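PDB 3EFZ: 14-3-3 protein from Cryptosporidium parvum, which probably binds phosphoserine-containing segments of partner proteins, as other members of the 14-3-3 family do, and so takes part in cell regulation. Local coordinates for residues B[198-203]-B[245-250]. Sequence-based numbering, arbitrary orientation.
Sequences TILNYT and LKILRD
Leu248 pushes its CD2 methyl into a shallow hollow on helix 193-207 walled by Ile199, Leu200 and Thr203. The floor of the hollow is backbone, since Leu248 CD2 comes within 4.2 Å of Leu200 CA. On the walls, Leu248 CD2 lies 4.0 Å from Leu200 CD1 and 4.3 Å from Ile199 CG2. Thr203 OG1 donates to Ile199 O at 2.8 Å from above the carbonyl plane; with its proton directed there, its approach to the Leu248 methyl is a loose one without a hydrogen bond. In return Leu200, its CG anti to the backbone N (chi1 176°), sends its forked end toward helix 239-256, and Leu248 and Ile247 receive it. Ile247 CG2 sits against both prongs, 3.9 Å from Leu200 CD1 and 4.1 Å from Leu200 CD2, the two side chains crossing nearly at right angles. Both helices belong to the C-terminal part of the all-helical 14-3-3 fold, where they run roughly parallel, 28° apart, with segment axes 10.6 Å from each other. Leu200 lies about 8 Å, side chain to side chain, from Arg153, a predicted phosphoserine-contacting residue, consistent with a position near the family's phosphopeptide groove. On the buried flank, Ile199 also packs on Leu179 and Ala223; Ile247, by contrast, is solvent-exposed.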
ATOM      1  N   THR B 198      -9.118   2.069  19.611  1.00 34.05           N
ATOM      2  CA  THR B 198      -8.487   0.998  20.358  1.00 33.85           C
ATOM      3  C   THR B 198      -9.507  -0.033  20.827  1.00 34.49           C
ATOM      4  O   THR B 198      -9.273  -1.233  20.693  1.00 34.99           O
ATOM      5  CB  THR B 198      -7.635   1.546  21.528  1.00 34.67           C
ATOM      6  OG1 THR B 198      -6.834   2.646  21.050  1.00 33.80           O
ATOM      7  CG2 THR B 198      -6.712   0.452  22.074  1.00 33.02           C
ATOM      8  N   ILE B 199     -10.628   0.450  21.368  1.00 34.34           N
ATOM      9  CA  ILE B 199     -11.787  -0.379  21.706  1.00 34.56           C
ATOM     10  C   ILE B 199     -12.223  -1.238  20.516  1.00 35.02           C
ATOM     11  O   ILE B 199     -12.471  -2.438  20.674  1.00 35.68           O
ATOM     12  CB  ILE B 199     -12.984   0.507  22.206  1.00 34.09           C
ATOM     13  CG1 ILE B 199     -12.617   1.271  23.496  1.00 34.39           C
ATOM     14  CG2 ILE B 199     -14.302  -0.319  22.353  1.00 33.42           C
ATOM     15  CD1 ILE B 199     -12.655   0.433  24.796  1.00 35.30           C
ATOM     16  N   LEU B 200     -12.313  -0.614  19.339  1.00 35.67           N
ATOM     17  CA  LEU B 200     -12.800  -1.268  18.126  1.00 36.25           C
ATOM     18  C   LEU B 200     -11.904  -2.410  17.670  1.00 36.64           C
ATOM     19  O   LEU B 200     -12.406  -3.482  17.337  1.00 36.75           O
ATOM     20  CB  LEU B 200     -12.993  -0.267  16.969  1.00 35.95           C
ATOM     21  CG  LEU B 200     -13.411  -0.862  15.600  1.00 36.65           C
ATOM     22  CD1 LEU B 200     -14.824  -1.457  15.621  1.00 34.85           C
ATOM     23  CD2 LEU B 200     -13.278   0.149  14.451  1.00 36.91           C
ATOM     24  N   ASN B 201     -10.590  -2.179  17.644  1.00 37.14           N
ATOM     25  CA  ASN B 201      -9.648  -3.222  17.262  1.00 37.72           C
ATOM     26  C   ASN B 201      -9.583  -4.385  18.267  1.00 37.91           C
ATOM     27  O   ASN B 201      -9.479  -5.555  17.866  1.00 38.52           O
ATOM     28  CB  ASN B 201      -8.281  -2.610  16.963  1.00 38.05           C
ATOM     29  CG  ASN B 201      -8.269  -1.856  15.632  1.00 37.89           C
ATOM     30  OD1 ASN B 201      -9.316  -1.513  15.089  1.00 37.57           O
ATOM     31  ND2 ASN B 201      -7.091  -1.582  15.120  1.00 40.60           N
ATOM     32  N   TYR B 202      -9.685  -4.055  19.553  1.00 37.55           N
ATOM     33  CA  TYR B 202      -9.770  -5.062  20.618  1.00 38.40           C
ATOM     34  C   TYR B 202     -11.063  -5.849  20.492  1.00 38.26           C
ATOM     35  O   TYR B 202     -11.051  -7.062  20.651  1.00 38.58           O
ATOM     36  CB  TYR B 202      -9.668  -4.403  22.002  1.00 38.25           C
ATOM     37  CG  TYR B 202      -9.401  -5.334  23.189  1.00 38.75           C
ATOM     38  CD1 TYR B 202      -9.009  -6.665  23.010  1.00 38.34           C
ATOM     39  CD2 TYR B 202      -9.507  -4.856  24.487  1.00 37.32           C
ATOM     40  CE1 TYR B 202      -8.757  -7.497  24.094  1.00 37.52           C
ATOM     41  CE2 TYR B 202      -9.256  -5.682  25.583  1.00 39.93           C
ATOM     42  CZ  TYR B 202      -8.880  -7.003  25.374  1.00 38.89           C
ATOM     43  OH  TYR B 202      -8.627  -7.817  26.461  1.00 39.83           O
ATOM     44  N   THR B 203     -12.168  -5.150  20.211  1.00 38.20           N
ATOM     45  CA  THR B 203     -13.455  -5.785  19.919  1.00 38.25           C
ATOM     46  C   THR B 203     -13.337  -6.757  18.740  1.00 37.79           C
ATOM     47  O   THR B 203     -13.873  -7.856  18.814  1.00 37.97           O
ATOM     48  CB  THR B 203     -14.569  -4.746  19.639  1.00 38.30           C
ATOM     49  OG1 THR B 203     -14.800  -3.963  20.818  1.00 39.43           O
ATOM     50  CG2 THR B 203     -15.865  -5.422  19.234  1.00 39.24           C
ATOM     51  N   LEU B 245     -18.169   5.426  16.757  1.00 36.26           N
ATOM     52  CA  LEU B 245     -19.364   5.033  17.506  1.00 36.23           C
ATOM     53  C   LEU B 245     -20.398   4.415  16.586  1.00 36.25           C
ATOM     54  O   LEU B 245     -21.089   3.467  16.975  1.00 37.03           O
ATOM     55  CB  LEU B 245     -19.968   6.217  18.266  1.00 36.16           C
ATOM     56  CG  LEU B 245     -19.226   6.671  19.531  1.00 36.51           C
ATOM     57  CD1 LEU B 245     -19.901   7.914  20.137  1.00 35.59           C
ATOM     58  CD2 LEU B 245     -19.123   5.533  20.554  1.00 35.16           C
ATOM     59  N   LYS B 246     -20.501   4.943  15.366  1.00 35.70           N
ATOM     60  CA  LYS B 246     -21.398   4.378  14.366  1.00 35.47           C
ATOM     61  C   LYS B 246     -20.996   2.947  14.027  1.00 35.00           C
ATOM     62  O   LYS B 246     -21.844   2.053  14.036  1.00 35.70           O
ATOM     63  CB  LYS B 246     -21.439   5.239  13.099  1.00 35.26           C
ATOM     64  CG  LYS B 246     -22.506   4.802  12.098  1.00 36.04           C
ATOM     65  CD  LYS B 246     -22.430   5.576  10.790  1.00 35.66           C
ATOM     66  CE  LYS B 246     -23.663   5.320   9.927  1.00 36.87           C
ATOM     67  NZ  LYS B 246     -23.845   3.889   9.549  1.00 37.19           N
ATOM     68  N   ILE B 247     -19.713   2.739  13.729  1.00 34.43           N
ATOM     69  CA  ILE B 247     -19.180   1.414  13.403  1.00 33.85           C
ATOM     70  C   ILE B 247     -19.425   0.416  14.537  1.00 33.84           C
ATOM     71  O   ILE B 247     -19.820  -0.726  14.287  1.00 33.60           O
ATOM     72  CB  ILE B 247     -17.666   1.458  13.043  1.00 33.77           C
ATOM     73  CG1 ILE B 247     -17.437   2.290  11.778  1.00 33.27           C
ATOM     74  CG2 ILE B 247     -17.107   0.038  12.862  1.00 33.23           C
ATOM     75  CD1 ILE B 247     -16.001   2.755  11.581  1.00 33.49           C
ATOM     76  N   LEU B 248     -19.198   0.858  15.775  1.00 33.62           N
ATOM     77  CA  LEU B 248     -19.429   0.025  16.956  1.00 33.33           C
ATOM     78  C   LEU B 248     -20.905  -0.345  17.111  1.00 33.15           C
ATOM     79  O   LEU B 248     -21.235  -1.499  17.395  1.00 32.71           O
ATOM     80  CB  LEU B 248     -18.899   0.707  18.232  1.00 33.13           C
ATOM     81  CG  LEU B 248     -17.381   0.749  18.452  1.00 33.03           C
ATOM     82  CD1 LEU B 248     -16.997   1.844  19.430  1.00 33.56           C
ATOM     83  CD2 LEU B 248     -16.857  -0.596  18.920  1.00 32.17           C
ATOM     84  N   ARG B 249     -21.780   0.636  16.914  1.00 33.26           N
ATOM     85  CA  ARG B 249     -23.228   0.424  16.964  1.00 33.46           C
ATOM     86  C   ARG B 249     -23.729  -0.507  15.861  1.00 33.55           C
ATOM     87  O   ARG B 249     -24.517  -1.412  16.131  1.00 33.34           O
ATOM     88  CB  ARG B 249     -23.977   1.754  16.892  1.00 33.41           C
ATOM     89  CG  ARG B 249     -24.036   2.491  18.205  1.00 33.76           C
ATOM     90  CD  ARG B 249     -24.944   3.709  18.094  1.00 33.96           C
ATOM     91  NE  ARG B 249     -25.349   4.214  19.405  1.00 34.36           N
ATOM     92  CZ  ARG B 249     -24.815   5.276  20.013  1.00 34.54           C
ATOM     93  NH1 ARG B 249     -23.834   5.965  19.436  1.00 33.86           N
ATOM     94  NH2 ARG B 249     -25.269   5.651  21.206  1.00 34.14           N
ATOM     95  N   ASP B 250     -23.274  -0.267  14.632  1.00 33.66           N
ATOM     96  CA  ASP B 250     -23.633  -1.092  13.481  1.00 34.34           C
ATOM     97  C   ASP B 250     -23.265  -2.552  13.695  1.00 34.55           C
ATOM     98  O   ASP B 250     -24.008  -3.455  13.308  1.00 34.54           O
ATOM     99  CB  ASP B 250     -22.947  -0.582  12.210  1.00 34.50           C
ATOM    100  CG  ASP B 250     -23.507   0.746  11.726  1.00 35.56           C
ATOM    101  OD1 ASP B 250     -24.506   1.231  12.301  1.00 35.89           O
ATOM    102  OD2 ASP B 250     -22.941   1.310  10.762  1.00 37.41           O
TER